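Cysteine desulfurase (Thermococcus onnurineus, PDB 5B89) probably catalyses the pyridoxal-phosphate-dependent release of sulfur from L-cysteine, passing it to a sulfur carrier and leaving L-alanine. Local coordinates at residues Lys170-Ala175 with Gly197-Asp202; Glu160-Leu165 with Leu340-Gly345; Gly264-Asp269 with Tyr275-Pro280; Val37-Phe40 with Ser46-Pro49. All blocks are in the same frame, centred on the assembly; numbering follows the deposited sequence.

Contact 1: residues Lys170-Ala175 with Gly197-Asp202; sequences KKIKGA and GKIAKD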
# COMPACT_ATOMS: atom_id res chain seq x y z
N LYS B 170 -5.71 34.12 -14.26
CA LYS B 170 -5.84 34.02 -15.67
C LYS B 170 -5.80 32.61 -16.16
O LYS B 170 -6.58 32.24 -16.97
CB LYS B 170 -4.75 34.80 -16.39
CG LYS B 170 -4.91 36.26 -16.21
CD LYS B 170 -3.70 37.09 -16.60
CE LYS B 170 -4.06 38.56 -16.40
NZ LYS B 170 -2.95 39.54 -16.35
N LYS B 171 -4.87 31.82 -15.66
CA LYS B 171 -4.75 30.46 -16.09
C LYS B 171 -5.88 29.56 -15.63
O LYS B 171 -6.26 28.69 -16.35
CB LYS B 171 -3.44 29.88 -15.61
CG LYS B 171 -2.20 30.54 -16.22
CD LYS B 171 -1.36 29.52 -16.88
CE LYS B 171 -0.34 30.14 -17.81
NZ LYS B 171 0.72 30.86 -17.07
N ILE B 172 -6.39 29.80 -14.44
CA ILE B 172 -7.40 28.89 -13.83
C ILE B 172 -8.79 29.14 -14.49
O ILE B 172 -9.59 28.23 -14.57
CB ILE B 172 -7.47 29.06 -12.33
CG1 ILE B 172 -6.12 28.54 -11.75
CG2 ILE B 172 -8.64 28.31 -11.73
CD1 ILE B 172 -5.99 28.87 -10.27
N LYS B 173 -9.02 30.36 -15.00
CA LYS B 173 -10.27 30.63 -15.76
C LYS B 173 -10.30 29.69 -16.96
O LYS B 173 -9.36 29.58 -17.74
CB LYS B 173 -10.31 32.12 -16.19
CG LYS B 173 -11.55 32.46 -17.06
CD LYS B 173 -11.38 33.81 -17.74
CE LYS B 173 -12.56 34.15 -18.66
NZ LYS B 173 -13.87 34.13 -17.93
N GLY B 174 -11.40 28.93 -17.07
CA GLY B 174 -11.50 27.95 -18.14
C GLY B 174 -10.80 26.62 -17.91
O GLY B 174 -10.81 25.79 -18.78
N ALA B 175 -10.13 26.45 -16.74
CA ALA B 175 -9.49 25.18 -16.53
C ALA B 175 -10.52 24.11 -16.07
O ALA B 175 -11.39 24.44 -15.29
CB ALA B 175 -8.45 25.35 -15.41
N GLY B 197 -7.61 27.80 -4.22
CA GLY B 197 -8.84 27.04 -4.14
C GLY B 197 -10.05 27.91 -4.35
O GLY B 197 -11.02 27.45 -4.94
N LYS B 198 -10.03 29.07 -3.79
CA LYS B 198 -11.13 30.07 -4.02
C LYS B 198 -11.22 30.37 -5.48
O LYS B 198 -12.34 30.34 -6.06
CB LYS B 198 -10.97 31.32 -3.19
CG LYS B 198 -12.00 32.41 -3.53
CD LYS B 198 -11.71 33.69 -2.76
CE LYS B 198 -12.39 34.97 -3.42
NZ LYS B 198 -13.83 34.72 -3.60
N ILE B 199 -10.16 30.66 -6.16
CA ILE B 199 -10.13 30.84 -7.57
C ILE B 199 -10.70 29.69 -8.35
O ILE B 199 -11.57 29.84 -9.25
CB ILE B 199 -8.75 31.25 -8.13
CG1 ILE B 199 -8.24 32.56 -7.45
CG2 ILE B 199 -8.81 31.41 -9.61
CD1 ILE B 199 -6.77 32.83 -7.64
N ALA B 200 -10.25 28.48 -8.01
CA ALA B 200 -10.74 27.30 -8.73
C ALA B 200 -12.23 27.13 -8.44
O ALA B 200 -12.94 26.77 -9.44
CB ALA B 200 -9.94 26.02 -8.24
N LYS B 201 -12.71 27.31 -7.24
CA LYS B 201 -14.15 27.15 -6.92
C LYS B 201 -14.94 28.22 -7.76
O LYS B 201 -15.99 27.90 -8.39
CB LYS B 201 -14.38 27.39 -5.49
CG LYS B 201 -15.84 27.50 -5.04
CD LYS B 201 -15.92 27.77 -3.54
CE LYS B 201 -17.34 27.54 -3.07
NZ LYS B 201 -17.41 27.82 -1.61
N ASP B 202 -14.40 29.41 -7.75
CA ASP B 202 -15.13 30.51 -8.44
C ASP B 202 -15.11 30.27 -9.94
O ASP B 202 -16.12 30.67 -10.62
CB ASP B 202 -14.50 31.91 -8.07
CG ASP B 202 -14.69 32.31 -6.63
OD1 ASP B 202 -15.46 31.67 -5.87
OD2 ASP B 202 -14.05 33.33 -6.18

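Contact 2: residues Glu160-Leu165 with Leu340-Gly345; sequences EGNLDL and LKKHAG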
# COMPACT_ATOMS: atom_id res chain seq x y z
N GLU B 160 12.06 31.73 -6.03
CA GLU B 160 11.88 31.45 -4.64
C GLU B 160 10.69 30.55 -4.44
O GLU B 160 10.49 30.09 -3.41
CB GLU B 160 11.58 32.74 -3.88
CG GLU B 160 12.77 33.58 -3.57
CD GLU B 160 12.49 34.74 -2.65
OE1 GLU B 160 11.43 34.91 -2.07
OE2 GLU B 160 13.41 35.50 -2.49
N GLY B 161 9.91 30.36 -5.48
CA GLY B 161 8.69 29.59 -5.40
C GLY B 161 7.42 30.41 -5.24
O GLY B 161 6.42 29.84 -5.10
N ASN B 162 7.49 31.72 -5.26
CA ASN B 162 6.30 32.51 -5.08
C ASN B 162 5.52 32.59 -6.39
O ASN B 162 5.99 33.05 -7.35
CB ASN B 162 6.61 33.93 -4.63
CG ASN B 162 7.56 34.01 -3.46
OD1 ASN B 162 8.65 34.53 -3.58
ND2 ASN B 162 7.12 33.61 -2.36
N LEU B 163 4.30 32.12 -6.34
CA LEU B 163 3.46 32.14 -7.49
C LEU B 163 2.90 33.55 -7.74
O LEU B 163 2.63 34.27 -6.87
CB LEU B 163 2.26 31.20 -7.30
CG LEU B 163 2.54 29.72 -7.21
CD1 LEU B 163 1.31 29.01 -6.63
CD2 LEU B 163 2.96 29.11 -8.52
N ASP B 164 2.67 33.87 -9.00
CA ASP B 164 2.04 35.12 -9.41
C ASP B 164 0.53 34.85 -9.43
O ASP B 164 0.06 34.20 -10.30
CB ASP B 164 2.52 35.42 -10.82
CG ASP B 164 1.90 36.68 -11.44
OD1 ASP B 164 0.92 37.16 -10.93
OD2 ASP B 164 2.44 37.13 -12.44
N LEU B 165 -0.19 35.31 -8.42
CA LEU B 165 -1.58 35.03 -8.27
C LEU B 165 -2.46 35.65 -9.34
O LEU B 165 -3.50 35.19 -9.59
CB LEU B 165 -2.04 35.34 -6.87
CG LEU B 165 -1.49 34.39 -5.81
CD1 LEU B 165 -2.08 34.73 -4.48
CD2 LEU B 165 -1.68 32.92 -6.11
N LEU B 340 9.81 34.34 5.83
CA LEU B 340 9.71 33.06 6.52
C LEU B 340 8.33 32.73 6.87
O LEU B 340 8.07 31.57 7.21
CB LEU B 340 10.66 32.96 7.75
CG LEU B 340 12.14 33.13 7.32
CD1 LEU B 340 13.01 32.97 8.57
CD2 LEU B 340 12.64 32.26 6.22
N LYS B 341 7.32 33.64 6.87
CA LYS B 341 5.93 33.22 7.07
C LYS B 341 5.42 32.32 5.93
O LYS B 341 4.39 31.63 6.17
CB LYS B 341 5.03 34.48 7.18
CG LYS B 341 5.27 35.27 8.48
CD LYS B 341 4.18 36.16 8.89
CE LYS B 341 4.61 36.94 10.14
NZ LYS B 341 4.78 36.16 11.43
N LYS B 342 6.08 32.34 4.79
CA LYS B 342 5.74 31.52 3.64
C LYS B 342 6.79 30.38 3.40
O LYS B 342 6.89 29.83 2.28
CB LYS B 342 5.75 32.44 2.30
CG LYS B 342 4.57 33.35 2.06
CD LYS B 342 4.57 33.61 0.55
CE LYS B 342 4.38 32.37 -0.39
NZ LYS B 342 4.26 32.72 -1.85
N HIS B 343 7.62 30.06 4.42
CA HIS B 343 8.68 29.09 4.27
C HIS B 343 8.48 28.00 5.34
O HIS B 343 8.50 28.25 6.56
CB HIS B 343 10.05 29.78 4.53
CG HIS B 343 11.21 29.12 3.90
ND1 HIS B 343 11.60 27.78 4.08
CD2 HIS B 343 12.11 29.60 2.98
CE1 HIS B 343 12.68 27.51 3.34
NE2 HIS B 343 12.96 28.59 2.65
N ALA B 344 8.29 26.79 4.86
CA ALA B 344 8.07 25.68 5.74
C ALA B 344 9.37 25.17 6.32
O ALA B 344 10.36 25.76 6.14
CB ALA B 344 7.36 24.59 4.99
N GLY B 345 9.31 24.07 7.05
CA GLY B 345 10.48 23.53 7.71
C GLY B 345 11.43 22.78 6.84
O GLY B 345 11.75 21.67 7.10
O HOH W 1 3.02 34.28 -4.09

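Contact 3: residues Gly264-Asp269 with Tyr275-Pro280; sequences GGTIED and YKLTEP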
# COMPACT_ATOMS: atom_id res chain seq x y z
N GLY B 264 -12.11 -7.44 -4.41
CA GLY B 264 -12.62 -7.77 -3.09
C GLY B 264 -12.83 -6.53 -2.26
O GLY B 264 -12.05 -5.58 -2.28
N GLY B 265 -13.97 -6.50 -1.59
CA GLY B 265 -14.40 -5.42 -0.70
C GLY B 265 -15.04 -4.24 -1.41
O GLY B 265 -15.54 -3.36 -0.67
N THR B 266 -15.10 -4.20 -2.72
CA THR B 266 -15.62 -3.09 -3.44
C THR B 266 -17.06 -3.28 -3.94
O THR B 266 -17.56 -2.43 -4.61
CB THR B 266 -14.74 -2.60 -4.59
OG1 THR B 266 -14.80 -3.52 -5.70
CG2 THR B 266 -13.34 -2.38 -4.11
N ILE B 267 -17.59 -4.46 -3.72
CA ILE B 267 -18.83 -4.87 -4.44
C ILE B 267 -20.07 -4.98 -3.57
O ILE B 267 -20.00 -5.17 -2.39
CB ILE B 267 -18.58 -6.26 -5.17
CG1 ILE B 267 -18.39 -7.42 -4.20
CG2 ILE B 267 -17.39 -6.11 -6.09
CD1 ILE B 267 -19.64 -8.14 -3.69
N GLU B 268 -21.18 -4.88 -4.25
CA GLU B 268 -22.51 -5.27 -3.68
C GLU B 268 -22.99 -6.63 -4.26
O GLU B 268 -23.58 -7.37 -3.50
CB GLU B 268 -23.50 -4.18 -4.16
CG GLU B 268 -24.96 -4.55 -4.02
CD GLU B 268 -25.85 -3.34 -3.99
OE1 GLU B 268 -26.73 -3.31 -3.10
OE2 GLU B 268 -25.66 -2.42 -4.84
N ASP B 269 -22.65 -6.90 -5.51
CA ASP B 269 -22.97 -8.21 -6.14
C ASP B 269 -22.06 -8.45 -7.29
O ASP B 269 -21.55 -7.51 -7.94
CB ASP B 269 -24.43 -8.24 -6.60
CG ASP B 269 -24.97 -9.63 -6.84
OD1 ASP B 269 -24.40 -10.63 -6.37
OD2 ASP B 269 -26.08 -9.64 -7.47
N TYR B 275 -20.69 -7.08 -12.50
CA TYR B 275 -20.65 -6.69 -11.08
C TYR B 275 -21.35 -5.39 -10.83
O TYR B 275 -21.54 -4.59 -11.72
CB TYR B 275 -19.14 -6.57 -10.61
CG TYR B 275 -18.36 -5.50 -11.44
CD1 TYR B 275 -17.67 -5.80 -12.65
CD2 TYR B 275 -18.23 -4.17 -10.95
CE1 TYR B 275 -16.99 -4.80 -13.34
CE2 TYR B 275 -17.55 -3.20 -11.65
CZ TYR B 275 -16.91 -3.52 -12.80
OH TYR B 275 -16.26 -2.56 -13.50
N LYS B 276 -21.71 -5.18 -9.58
CA LYS B 276 -22.23 -3.87 -9.04
C LYS B 276 -21.31 -3.50 -7.85
O LYS B 276 -21.05 -4.31 -6.95
CB LYS B 276 -23.65 -4.02 -8.55
CG LYS B 276 -24.63 -4.38 -9.66
CD LYS B 276 -25.95 -4.55 -8.94
CE LYS B 276 -27.06 -4.68 -9.99
NZ LYS B 276 -26.85 -5.91 -10.76
N LEU B 277 -20.91 -2.22 -7.83
CA LEU B 277 -20.03 -1.76 -6.71
C LEU B 277 -20.79 -1.27 -5.52
O LEU B 277 -21.98 -0.88 -5.71
CB LEU B 277 -19.14 -0.69 -7.24
CG LEU B 277 -18.18 -1.18 -8.35
CD1 LEU B 277 -17.33 -0.04 -8.83
CD2 LEU B 277 -17.29 -2.37 -7.93
N THR B 278 -20.21 -1.36 -4.34
CA THR B 278 -20.74 -0.81 -3.10
C THR B 278 -20.50 0.71 -2.97
O THR B 278 -20.07 1.35 -3.95
CB THR B 278 -20.18 -1.52 -1.89
OG1 THR B 278 -21.09 -1.31 -0.79
CG2 THR B 278 -18.77 -1.24 -1.58
N GLU B 279 -20.95 1.22 -1.89
CA GLU B 279 -20.86 2.67 -1.62
C GLU B 279 -19.47 3.06 -1.10
O GLU B 279 -18.73 2.25 -0.51
CB GLU B 279 -21.92 3.10 -0.62
CG GLU B 279 -23.40 2.81 -1.01
CD GLU B 279 -23.79 3.31 -2.41
OE1 GLU B 279 -23.87 4.54 -2.62
OE2 GLU B 279 -24.00 2.45 -3.32
N PRO B 280 -19.11 4.35 -1.18
CA PRO B 280 -17.88 4.85 -0.51
C PRO B 280 -17.91 4.70 0.96
O PRO B 280 -18.99 4.76 1.60
CB PRO B 280 -17.91 6.34 -0.91
CG PRO B 280 -18.66 6.37 -2.17
CD PRO B 280 -19.76 5.45 -1.93
O HOH W 2 -27.60 -7.63 -8.02

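Contact 4: residues Val37-Phe40 with Ser46-Pro49; sequences VIYF and SLTP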
# COMPACT_ATOMS: atom_id res chain seq x y z
N VAL B 37 21.50 10.43 16.25
CA VAL B 37 21.81 11.25 15.12
C VAL B 37 21.01 12.59 15.17
O VAL B 37 20.10 12.69 15.89
CB VAL B 37 21.43 10.56 13.78
CG1 VAL B 37 22.18 9.28 13.58
CG2 VAL B 37 19.93 10.31 13.67
N ILE B 38 21.42 13.57 14.37
CA ILE B 38 20.70 14.81 14.19
C ILE B 38 19.98 14.54 12.87
O ILE B 38 20.56 14.53 11.86
CB ILE B 38 21.64 16.00 14.07
CG1 ILE B 38 22.28 16.26 15.43
CG2 ILE B 38 20.87 17.24 13.66
CD1 ILE B 38 23.29 17.39 15.42
N TYR B 39 18.70 14.26 12.96
CA TYR B 39 17.89 13.88 11.81
C TYR B 39 17.20 15.11 11.17
O TYR B 39 16.22 15.57 11.64
CB TYR B 39 16.85 12.81 12.19
CG TYR B 39 16.12 12.20 11.01
CD1 TYR B 39 16.67 11.20 10.27
CD2 TYR B 39 14.90 12.67 10.65
CE1 TYR B 39 16.01 10.67 9.20
CE2 TYR B 39 14.24 12.15 9.59
CZ TYR B 39 14.80 11.15 8.88
OH TYR B 39 14.14 10.64 7.82
N PHE B 40 17.77 15.53 10.06
CA PHE B 40 17.30 16.65 9.27
C PHE B 40 16.82 16.21 7.88
O PHE B 40 17.02 16.86 6.93
CB PHE B 40 18.40 17.73 9.12
CG PHE B 40 18.67 18.58 10.37
CD1 PHE B 40 17.91 18.49 11.49
CD2 PHE B 40 19.69 19.48 10.37
CE1 PHE B 40 18.16 19.27 12.60
CE2 PHE B 40 19.94 20.28 11.45
CZ PHE B 40 19.19 20.17 12.58
N SER B 46 9.53 11.02 8.27
CA SER B 46 9.76 11.36 9.65
C SER B 46 10.29 10.20 10.45
O SER B 46 10.27 9.11 10.01
CB SER B 46 8.44 11.80 10.31
OG SER B 46 7.47 10.80 10.28
N LEU B 47 10.77 10.49 11.65
CA LEU B 47 11.14 9.49 12.61
C LEU B 47 9.80 9.14 13.27
O LEU B 47 8.90 9.86 13.21
CB LEU B 47 12.12 10.02 13.66
CG LEU B 47 13.45 10.39 13.05
CD1 LEU B 47 14.36 10.90 14.17
CD2 LEU B 47 14.06 9.18 12.39
N THR B 48 9.72 7.98 13.87
CA THR B 48 8.49 7.45 14.40
C THR B 48 8.53 7.27 15.92
O THR B 48 9.35 6.62 16.39
CB THR B 48 8.24 6.08 13.72
OG1 THR B 48 8.37 6.19 12.30
CG2 THR B 48 6.88 5.51 14.08
N PRO B 49 7.60 7.88 16.63
CA PRO B 49 7.60 7.75 18.10
C PRO B 49 7.19 6.34 18.52
O PRO B 49 6.37 5.67 17.92
CB PRO B 49 6.55 8.77 18.51
CG PRO B 49 6.02 9.41 17.30
CD PRO B 49 6.61 8.79 16.09

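Contact 1: residues Lys170-Ala175 with Gly197-Asp202
Ile172 and Ala200 mark the closest approach of two backbones, their CA atoms 6.3 Å apart. Ile172 is the last residue of helix 165-172; Ala200 lies within helix 193-203. At Lys173 the chain leaves helical geometry and folds into a type II turn running from Ile172 to Ala175, closed by a bond of 2.9 Å from Ala175 N to Ile172 O. Gly174 takes the positive phi (81°) that the third position of this turn demands, and Lys126 NZ binds the carbonyls of Lys171 and Lys173 where the helix ends.

Ile172 does the reaching. Its branch methyl CG2, trans to the amide nitrogen, sits in the angle between two residues of the other helix, 3.8 Å from Ile199 CG2 and equally 3.8 Å from Ala200 CA. The small Ala200 side chain lets it come down onto the backbone, and the CB there is 4.4 Å from Ile172 CG2. The two isoleucine side chains cross at about a right angle; Ile172 CD1 also reaches Ile199 CG2, at 3.9 Å.

Strand 177-181 follows helix 165-172 in the chain; with helix 193-203 and its parallel neighbour, strand 206-210, it makes a beta-alpha-beta crossover. Only apolar carbon contacts join the two segments here, all between buried residues, so the contact rests on shape fit and the exclusion of water.

Contact 2: residues Glu160-Leu165 with Leu340-Gly345
Two residues ahead of Asn162, which meets Lys342 across the contact, comes Glu160; Asp158 OD1 accepts the backbone N-H groups of both Glu160 and Asn162. Gly161, between them, has a positive phi (98°) and leads into Asn162.

Asn162 is the one residue of the segment that touches 340-345 directly, at Lys342. The lysine comes to it from the side: Lys342 NZ lies 3.8 Å from Asn162 CB and 3.9 Å from Asn162 CG. A bend at the third torsion of Lys342 (chi3 62°), in an otherwise stretched chain, carries the ammonium group alongside the asparagine. Its strongest partner is Glu192, with which it makes a salt bridge, so the charge is probably balanced there.

The large domain of this class-V aminotransferase fold, built on the seven-stranded sheet, contributes residues 160-165, whereas 340-345 lead into strand 346-349 of the smaller four-stranded sheet; the contact thus bridges the two. Backbone hydrogen bonds between Lys342 and Ile190 and between Ala344 and Gly188 run beside it, and His343 ND1 donates almost straight to Ala344 O (3.1 Å, 172°).

Leu163 turns its side chain to Leu196 of helix 193-203, but its carbonyl enters the contact through water 1, which donates to Leu163 O at 2.8 Å and weakly accepts from Lys342 NZ at 3.0 Å. Asp164 then N-caps helix 165-172, its OD1 taking the N-H of Asp167.

Contact 3: residues Gly264-Asp269 with Tyr275-Pro280
Lys276 O faces both Glu268 and Asp269, and that doubling gives the contact its shape. Glu268 N donates to Lys276 O at 2.8 Å, while Asp269 N reaches the same oxygen only weakly, at 3.4 Å. Beyond this point the ladder resumes with Lys276 N to Asp269 O (2.9 Å); before it, Thr278 N binds Thr266 O, also at 2.9 Å. Between these, Ile267 and Leu277 form a non-hydrogen-bonded pair whose side chains diverge, touching only at Ile267 CG2 and Leu277 CD2, 4.2 Å apart.

Leu277 CD2 instead lies beside Thr266, 3.5 Å from OG1. That hydroxyl is held between the backbone N and carbonyl carbon of Thr266 (chi1 74°), where it bonds Gly263 O. On the face shared by Asp269 and Lys276, water 2 donates to Asp269 OD2 at 2.6 Å and weakly accepts from Lys276 NZ.

Further out, the second subunit takes over: its Lys382 forms a salt bridge with Asp269, its Leu139 packs on Thr266 and Ile267, and its Ser136 bonds Gly264 N. Gly265 comes within about 8 Å of a bound pyridoxal phosphate. Strands 267-271 and 274-277 form a beta hairpin with a classic bulge, reaching across the dimer interface close to an active site.

Contact 4: residues Val37-Phe40 with Ser46-Pro49
Tyr39 and Leu47 close a short loop that leaves strand 38-39, the edge strand of the four-stranded sheet, and returns ahead of helix 50-62. The tight part is a CH-pi contact. Leu47 CD2 stands over the middle of the tyrosine ring, 3.8 Å from its centroid and only 5° off the normal. The branch point Leu47 CG sits over the ring's flank, 3.6 Å from Tyr39 CD2, and Leu47 CD1 reaches the root of the ring, 3.7 Å from Tyr39 CB. With CG anti to the backbone N (chi1 -171°), the tyrosine swings its ring over to the returning chain, and the tyrosine and leucine side chains run antiparallel, each overlapping the other's length.

Ser46 makes the looser part. Its carbonyl carbon approaches Tyr39 CE2 obliquely at 4.5 Å, and its side chain points away to bond the backbone oxygens of His235 and Lys236. This looser side is still buried, with Arg64 of the second subunit packing on Ser46; Leu74 of the second subunit packs separately on Tyr39. The loop between the segments includes Thr43 and Ala44, which line the pocket of the bound alanine. Within that same loop, Thr45 O accepts the hydrogen bond of Tyr39 OH, pinning the far end of the ring.

In the fold
Contacts 1 and 4 are buried and apolar, one made of aliphatic carbons between helices, the other of a leucine on an aromatic face. Contacts 2 and 3 lie at the surface: contact 2 rests on a lysine beside an asparagine and a water bridge, contact 3 on a backbone ladder with a water and a salt bridge to the second subunit. Contacts 1 and 2 share helix 165-172, at its C-terminal end and its N-cap. The other side of contact 2 is the loop leading into edge strand 346-349 of the four-stranded sheet, whose opposite edge strand, 38-39, carries contact 4. Contacts 1 and 2 lie away from the annotated sites and from the dimer partner.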